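Local coordinates for protein lectin (Trichosanthes anguina, PDB 4HR6) that probably binds carbohydrate as a seed lectin and is a nontoxic, three-chain homologue of the type II ribosome-inactivating proteins, at residues Q125-S130 and K135-D140; T76-I81 and A142-E147. All coordinates share one frame; numbering follows the deposited sequence.

Contact 1: residues Q125-S130 and K135-D140; sequences QSVAYS and KTFIPD
The Phe137 ring meets helix 121-132 through the side that carries CD1, CE1 and CZ. Ser130 CB lies at the ring edge, near its plane, 4.0 Å from Phe137 CD1. Ser126 O approaches obliquely and comes within 3.7 Å of Phe137 CE1. Phe137 CZ lies 4.0 Å from Ser126 CB. Val127 CG2 adds an apolar contact at 4.2 Å from Phe137 CZ, and the two side chains cross at about a right angle. The Tyr129 ring turns away from the loop. One of its faces carries Gln125 NE2, 3.8 Å above the plane and over the ring centre.

Phe137 holds CG between its backbone N and carbonyl carbon (chi1 74°). This carries the ring from the extended loop to the helix. Ile143 of helix 141-159 and Leu83 also touch the Phe137 side chain, and the backbones of Phe137 and Leu83 are hydrogen-bonded.

Near the end of the helix the backbones meet. Lys135 N makes a weak hydrogen bond to Ser130 O. In return Lys135 O faces Ser130 CB at 3.3 Å and accepts a CA-H...O contact from Ser130. Ser130 OG turns back to its own helix and donates to Val127 O over 2.6 Å, in the carbonyl plane on a lone pair. Ser126 OG likewise pairs within the helix, with Phe122 O. Their CB atoms are left to meet the loop.

Other chains cover further parts of the helix: Tyr13 of one packs on Val127, and Phe263 of another on Ser126. The whole is a loop joining two successive helices of the ribosome-inactivating protein fold, with the linker folded back along helix 121-132 before helix 141-159 starts.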
ATOM      1  N   GLN B 125       4.496   9.459   5.976  1.00 33.96           N
ATOM      2  CA  GLN B 125       4.822   9.090   7.349  1.00 33.33           C
ATOM      3  C   GLN B 125       6.287   9.347   7.662  1.00 32.84           C
ATOM      4  O   GLN B 125       6.605   9.834   8.731  1.00 32.17           O
ATOM      5  CB  GLN B 125       4.448   7.630   7.663  1.00 33.92           C
ATOM      6  CG  GLN B 125       4.554   7.268   9.153  1.00 35.47           C
ATOM      7  CD  GLN B 125       3.674   8.140  10.035  1.00 33.63           C
ATOM      8  OE1 GLN B 125       2.473   8.190   9.856  1.00 38.89           O
ATOM      9  NE2 GLN B 125       4.278   8.853  10.972  1.00 37.18           N
ATOM     10  N   SER B 126       7.185   9.040   6.734  1.00 33.35           N
ATOM     11  CA  SER B 126       8.578   9.381   6.934  1.00 32.93           C
ATOM     12  C   SER B 126       8.757  10.878   7.164  1.00 35.03           C
ATOM     13  O   SER B 126       9.463  11.290   8.097  1.00 37.97           O
ATOM     14  CB  SER B 126       9.427   8.928   5.762  1.00 33.41           C
ATOM     15  OG  SER B 126       9.276   7.543   5.558  1.00 35.24           O
ATOM     16  N   VAL B 127       8.091  11.693   6.353  1.00 32.46           N
ATOM     17  CA  VAL B 127       8.210  13.136   6.507  1.00 32.52           C
ATOM     18  C   VAL B 127       7.601  13.620   7.829  1.00 34.26           C
ATOM     19  O   VAL B 127       8.208  14.453   8.510  1.00 32.47           O
ATOM     20  CB  VAL B 127       7.637  13.903   5.304  1.00 32.09           C
ATOM     21  CG1 VAL B 127       7.636  15.411   5.557  1.00 32.61           C
ATOM     22  CG2 VAL B 127       8.436  13.574   4.046  1.00 32.58           C
ATOM     23  N   ALA B 128       6.427  13.100   8.192  1.00 36.03           N
ATOM     24  CA  ALA B 128       5.774  13.477   9.446  1.00 38.20           C
ATOM     25  C   ALA B 128       6.698  13.289  10.654  1.00 38.95           C
ATOM     26  O   ALA B 128       6.764  14.147  11.514  1.00 40.61           O
ATOM     27  CB  ALA B 128       4.488  12.703   9.644  1.00 38.96           C
ATOM     28  N   TYR B 129       7.435  12.185  10.696  1.00 40.39           N
ATOM     29  CA  TYR B 129       8.406  11.965  11.758  1.00 41.06           C
ATOM     30  C   TYR B 129       9.448  13.071  11.867  1.00 42.98           C
ATOM     31  O   TYR B 129       9.894  13.372  12.985  1.00 40.49           O
ATOM     32  CB  TYR B 129       9.150  10.646  11.571  1.00 42.79           C
ATOM     33  CG  TYR B 129       8.412   9.402  12.042  1.00 46.42           C
ATOM     34  CD1 TYR B 129       7.749   9.363  13.276  1.00 47.29           C
ATOM     35  CD2 TYR B 129       8.428   8.242  11.268  1.00 47.38           C
ATOM     36  CE1 TYR B 129       7.097   8.208  13.702  1.00 49.68           C
ATOM     37  CE2 TYR B 129       7.787   7.088  11.684  1.00 50.56           C
ATOM     38  CZ  TYR B 129       7.118   7.073  12.897  1.00 51.35           C
ATOM     39  OH  TYR B 129       6.488   5.905  13.277  1.00 54.90           O
ATOM     40  N   SER B 130       9.860  13.639  10.720  1.00 39.05           N
ATOM     41  CA  SER B 130      10.898  14.675  10.691  1.00 36.87           C
ATOM     42  C   SER B 130      10.351  15.933  11.332  1.00 37.90           C
ATOM     43  O   SER B 130      11.102  16.679  11.930  1.00 42.71           O
ATOM     44  CB  SER B 130      11.393  14.985   9.254  1.00 38.00           C
ATOM     45  OG  SER B 130      10.464  15.814   8.535  1.00 34.82           O
ATOM     46  N   LYS B 135      14.140  16.469  13.385  1.00 55.36           N
ATOM     47  CA  LYS B 135      15.372  15.885  12.919  1.00 53.46           C
ATOM     48  C   LYS B 135      15.264  15.542  11.432  1.00 49.23           C
ATOM     49  O   LYS B 135      14.244  15.061  10.945  1.00 46.35           O
ATOM     50  CB  LYS B 135      15.697  14.611  13.705  1.00 59.70           C
ATOM     51  CG  LYS B 135      16.387  14.843  15.043  1.00 63.68           C
ATOM     52  CD  LYS B 135      17.882  15.086  14.866  1.00 67.29           C
ATOM     53  CE  LYS B 135      18.647  14.842  16.161  1.00 67.55           C
ATOM     54  NZ  LYS B 135      18.274  15.804  17.235  1.00 66.19           N
ATOM     55  N   THR B 136      16.376  15.752  10.760  1.00 41.13           N
ATOM     56  CA  THR B 136      16.553  15.516   9.351  1.00 41.73           C
ATOM     57  C   THR B 136      16.745  14.008   9.022  1.00 39.41           C
ATOM     58  O   THR B 136      17.270  13.241   9.845  1.00 38.45           O
ATOM     59  CB  THR B 136      17.736  16.425   8.937  1.00 40.77           C
ATOM     60  OG1 THR B 136      17.234  17.600   8.275  1.00 46.15           O
ATOM     61  CG2 THR B 136      18.745  15.758   8.140  1.00 42.56           C
ATOM     62  N   PHE B 137      16.304  13.583   7.836  1.00 34.69           N
ATOM     63  CA  PHE B 137      16.631  12.244   7.310  1.00 33.19           C
ATOM     64  C   PHE B 137      17.004  12.297   5.836  1.00 33.95           C
ATOM     65  O   PHE B 137      16.651  13.242   5.142  1.00 34.05           O
ATOM     66  CB  PHE B 137      15.469  11.262   7.528  1.00 32.66           C
ATOM     67  CG  PHE B 137      14.292  11.471   6.617  1.00 34.85           C
ATOM     68  CD1 PHE B 137      13.341  12.436   6.897  1.00 34.43           C
ATOM     69  CD2 PHE B 137      14.118  10.676   5.494  1.00 37.74           C
ATOM     70  CE1 PHE B 137      12.259  12.625   6.061  1.00 37.02           C
ATOM     71  CE2 PHE B 137      13.033  10.864   4.651  1.00 35.89           C
ATOM     72  CZ  PHE B 137      12.105  11.834   4.935  1.00 36.14           C
ATOM     73  N   ILE B 138      17.719  11.279   5.380  1.00 34.04           N
ATOM     74  CA  ILE B 138      18.067  11.108   3.982  1.00 38.17           C
ATOM     75  C   ILE B 138      17.300   9.890   3.462  1.00 40.18           C
ATOM     76  O   ILE B 138      17.351   8.828   4.065  1.00 41.48           O
ATOM     77  CB  ILE B 138      19.585  10.918   3.802  1.00 40.07           C
ATOM     78  CG1 ILE B 138      20.339  12.164   4.303  1.00 42.83           C
ATOM     79  CG2 ILE B 138      19.941  10.691   2.343  1.00 42.16           C
ATOM     80  CD1 ILE B 138      21.820  11.943   4.537  1.00 41.97           C
ATOM     81  N   PRO B 139      16.566  10.046   2.349  1.00 41.42           N
ATOM     82  CA  PRO B 139      15.829   8.908   1.813  1.00 41.16           C
ATOM     83  C   PRO B 139      16.738   7.790   1.365  1.00 40.52           C
ATOM     84  O   PRO B 139      17.807   8.038   0.816  1.00 41.59           O
ATOM     85  CB  PRO B 139      15.097   9.478   0.593  1.00 42.01           C
ATOM     86  CG  PRO B 139      15.741  10.774   0.300  1.00 43.34           C
ATOM     87  CD  PRO B 139      16.322  11.281   1.587  1.00 41.58           C
ATOM     88  N   ASP B 140      16.304   6.567   1.593  1.00 41.04           N
ATOM     89  CA  ASP B 140      17.050   5.402   1.158  1.00 44.86           C
ATOM     90  C   ASP B 140      16.270   4.758   0.002  1.00 41.32           C
ATOM     91  O   ASP B 140      15.342   5.354  -0.525  1.00 35.97           O
ATOM     92  CB  ASP B 140      17.220   4.449   2.345  1.00 49.86           C
ATOM     93  CG  ASP B 140      18.529   3.647   2.290  1.00 58.48           C
ATOM     94  OD1 ASP B 140      18.959   3.148   3.367  1.00 60.71           O
ATOM     95  OD2 ASP B 140      19.119   3.509   1.184  1.00 59.58           O
TER

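Contact 2: residues T76-I81 and A142-E147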
ATOM      1  N   THR B  76      24.071  16.218  -7.330  1.00 42.63           N
ATOM      2  CA  THR B  76      24.014  15.070  -6.434  1.00 44.39           C
ATOM      3  C   THR B  76      22.643  14.381  -6.501  1.00 44.13           C
ATOM      4  O   THR B  76      21.719  14.903  -7.114  1.00 45.95           O
ATOM      5  CB  THR B  76      24.375  15.500  -4.995  1.00 43.59           C
ATOM      6  OG1 THR B  76      24.649  14.341  -4.216  1.00 47.77           O
ATOM      7  CG2 THR B  76      23.261  16.305  -4.347  1.00 42.27           C
ATOM      8  N   THR B  77      22.514  13.209  -5.882  1.00 40.53           N
ATOM      9  CA  THR B  77      21.288  12.426  -5.980  1.00 37.41           C
ATOM     10  C   THR B  77      20.405  12.561  -4.747  1.00 35.08           C
ATOM     11  O   THR B  77      20.821  13.064  -3.706  1.00 33.38           O
ATOM     12  CB  THR B  77      21.587  10.939  -6.209  1.00 40.24           C
ATOM     13  OG1 THR B  77      22.148  10.383  -5.018  1.00 40.56           O
ATOM     14  CG2 THR B  77      22.565  10.756  -7.392  1.00 41.12           C
ATOM     15  N   ARG B  78      19.173  12.100  -4.882  1.00 32.01           N
ATOM     16  CA  ARG B  78      18.200  12.134  -3.796  1.00 32.15           C
ATOM     17  C   ARG B  78      18.692  11.440  -2.507  1.00 33.68           C
ATOM     18  O   ARG B  78      18.303  11.836  -1.403  1.00 35.22           O
ATOM     19  CB  ARG B  78      16.892  11.482  -4.259  1.00 31.57           C
ATOM     20  CG  ARG B  78      16.089  12.319  -5.242  1.00 32.81           C
ATOM     21  CD  ARG B  78      15.013  11.502  -5.942  1.00 30.99           C
ATOM     22  NE  ARG B  78      15.602  10.629  -6.968  1.00 31.81           N
ATOM     23  CZ  ARG B  78      14.955   9.638  -7.562  1.00 31.13           C
ATOM     24  NH1 ARG B  78      13.699   9.371  -7.235  1.00 30.06           N
ATOM     25  NH2 ARG B  78      15.563   8.904  -8.487  1.00 33.58           N
ATOM     26  N   GLN B  79      19.532  10.418  -2.657  1.00 34.65           N
ATOM     27  CA  GLN B  79      20.076   9.657  -1.523  1.00 38.62           C
ATOM     28  C   GLN B  79      21.193  10.379  -0.773  1.00 40.55           C
ATOM     29  O   GLN B  79      21.823   9.809   0.108  1.00 40.64           O
ATOM     30  CB  GLN B  79      20.565   8.307  -2.003  1.00 41.39           C
ATOM     31  CG  GLN B  79      19.408   7.438  -2.452  1.00 45.05           C
ATOM     32  CD  GLN B  79      19.857   6.207  -3.173  1.00 47.82           C
ATOM     33  OE1 GLN B  79      19.768   6.131  -4.391  1.00 53.38           O
ATOM     34  NE2 GLN B  79      20.344   5.222  -2.423  1.00 56.04           N
ATOM     35  N   THR B  80      21.408  11.640  -1.127  1.00 38.94           N
ATOM     36  CA  THR B  80      22.399  12.495  -0.530  1.00 39.94           C
ATOM     37  C   THR B  80      21.756  13.740   0.095  1.00 38.22           C
ATOM     38  O   THR B  80      22.395  14.476   0.828  1.00 41.80           O
ATOM     39  CB  THR B  80      23.378  12.919  -1.643  1.00 45.58           C
ATOM     40  OG1 THR B  80      24.269  11.825  -1.901  1.00 50.15           O
ATOM     41  CG2 THR B  80      24.175  14.145  -1.275  1.00 50.43           C
ATOM     42  N   ILE B  81      20.489  13.992  -0.192  1.00 35.08           N
ATOM     43  CA  ILE B  81      19.904  15.268   0.145  1.00 32.87           C
ATOM     44  C   ILE B  81      18.957  15.119   1.308  1.00 32.09           C
ATOM     45  O   ILE B  81      18.018  14.333   1.248  1.00 32.94           O
ATOM     46  CB  ILE B  81      19.149  15.849  -1.060  1.00 34.95           C
ATOM     47  CG1 ILE B  81      20.141  16.153  -2.187  1.00 36.86           C
ATOM     48  CG2 ILE B  81      18.396  17.103  -0.666  1.00 35.14           C
ATOM     49  CD1 ILE B  81      19.499  16.232  -3.548  1.00 38.19           C
ATOM     50  N   ALA B 142      14.077   2.450  -0.073  1.00 34.45           N
ATOM     51  CA  ALA B 142      12.664   2.307   0.194  1.00 34.66           C
ATOM     52  C   ALA B 142      11.869   3.464  -0.419  1.00 34.59           C
ATOM     53  O   ALA B 142      10.905   3.238  -1.133  1.00 38.05           O
ATOM     54  CB  ALA B 142      12.416   2.217   1.694  1.00 35.75           C
ATOM     55  N   ILE B 143      12.279   4.696  -0.131  1.00 31.81           N
ATOM     56  CA  ILE B 143      11.607   5.869  -0.656  1.00 31.70           C
ATOM     57  C   ILE B 143      11.857   6.014  -2.168  1.00 31.56           C
ATOM     58  O   ILE B 143      10.927   6.157  -2.933  1.00 29.49           O
ATOM     59  CB  ILE B 143      12.022   7.133   0.121  1.00 31.73           C
ATOM     60  CG1 ILE B 143      11.410   7.054   1.536  1.00 34.36           C
ATOM     61  CG2 ILE B 143      11.575   8.395  -0.603  1.00 33.56           C
ATOM     62  CD1 ILE B 143      11.616   8.242   2.448  1.00 34.28           C
ATOM     63  N   VAL B 144      13.112   5.945  -2.583  1.00 32.25           N
ATOM     64  CA  VAL B 144      13.479   6.158  -3.976  1.00 33.11           C
ATOM     65  C   VAL B 144      12.800   5.188  -4.930  1.00 32.79           C
ATOM     66  O   VAL B 144      12.375   5.605  -6.009  1.00 32.35           O
ATOM     67  CB  VAL B 144      15.005   6.135  -4.149  1.00 35.50           C
ATOM     68  CG1 VAL B 144      15.404   5.965  -5.604  1.00 38.58           C
ATOM     69  CG2 VAL B 144      15.595   7.425  -3.601  1.00 37.67           C
ATOM     70  N   SER B 145      12.690   3.915  -4.546  1.00 32.17           N
ATOM     71  CA  SER B 145      12.061   2.896  -5.399  1.00 32.62           C
ATOM     72  C   SER B 145      10.555   3.143  -5.582  1.00 32.51           C
ATOM     73  O   SER B 145       9.995   2.841  -6.630  1.00 33.47           O
ATOM     74  CB  SER B 145      12.330   1.473  -4.873  1.00 32.46           C
ATOM     75  OG  SER B 145      11.710   1.229  -3.627  1.00 33.68           O
ATOM     76  N   LEU B 146       9.907   3.715  -4.576  1.00 29.57           N
ATOM     77  CA  LEU B 146       8.521   4.123  -4.714  1.00 27.16           C
ATOM     78  C   LEU B 146       8.406   5.287  -5.703  1.00 27.43           C
ATOM     79  O   LEU B 146       7.568   5.262  -6.595  1.00 27.00           O
ATOM     80  CB  LEU B 146       7.946   4.546  -3.369  1.00 28.64           C
ATOM     81  CG  LEU B 146       7.785   3.466  -2.301  1.00 27.93           C
ATOM     82  CD1 LEU B 146       7.357   4.115  -0.983  1.00 29.09           C
ATOM     83  CD2 LEU B 146       6.772   2.431  -2.735  1.00 26.70           C
ATOM     84  N   GLU B 147       9.262   6.296  -5.552  1.00 27.10           N
ATOM     85  CA  GLU B 147       9.221   7.468  -6.435  1.00 28.64           C
ATOM     86  C   GLU B 147       9.420   7.070  -7.898  1.00 28.72           C
ATOM     87  O   GLU B 147       8.652   7.467  -8.771  1.00 27.40           O
ATOM     88  CB  GLU B 147      10.281   8.489  -6.022  1.00 28.77           C
ATOM     89  CG  GLU B 147       9.982   9.177  -4.688  1.00 27.97           C
ATOM     90  CD  GLU B 147      11.125  10.053  -4.206  1.00 28.59           C
ATOM     91  OE1 GLU B 147      12.136  10.175  -4.913  1.00 31.53           O
ATOM     92  OE2 GLU B 147      11.036  10.619  -3.108  1.00 27.90           O
TER
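Arg78 and Glu147 form a buried salt bridge within the ribosome-inactivating protein domain. It ties the loop between helices 67-74 and 85-96 to helix 141-159.

The charged contact is a single hydrogen-bonded salt bridge. Arg78 NH1 donates to Glu147 OE1 over 2.9 Å, with an angle of 154° at the hydrogen. The oxygen uses its anti lone pair, the one away from OE2. It lies close to the guanidinium plane, and the guanidinium and carboxylate planes are only 19° apart. The two side chains point in opposite senses as they pass, and Glu147 OE1 lies 3.3 Å from Arg78 CD.

Further partners fix both groups: Arg78 NE bridges to Glu71, NH1 has a second carboxylate in Asp148, and Phe67 adds a cation-pi contact, so three carboxylates share this one guanidinium. Glu147 OE2 takes a hydrogen bond from Gln112 of helix 103-119, which gives each carboxylate oxygen a partner.

The van der Waals contacts lie mostly round Val144. Its CG1 sits over one face of the Arg78 guanidinium, 3.8 Å above the plane and offset toward the rim. The Arg78 chain bends at its third torsion (chi3 -75°), which turns the guanidinium across Val144. A separate contact lies at the edge of the same group, where Glu147 CB is 3.7 Å from Arg78 NH1. The other methyl of Val144 serves the next loop residue: Val144 CG2 touches Gln79 CG at 4.0 Å.

Both contacts are largely buried, but contact 2 lies deeper, its centre about 11 Å from that of the chain, against about 15 Å for the centre of contact 1. Contact 1 joins neighbours in sequence and has other chains against its helix. Its chemistry is one aromatic ring and weak backbone contacts. Contact 2 joins parts some 60 residues apart and relies on paired charges. The loop 135-140 leads into helix 141-159, which carries 142-147. The contacts also touch directly: Pro139 CG lies 3.3 Å from Arg78 O, and Ile138 CG2 packs on Gln79 O.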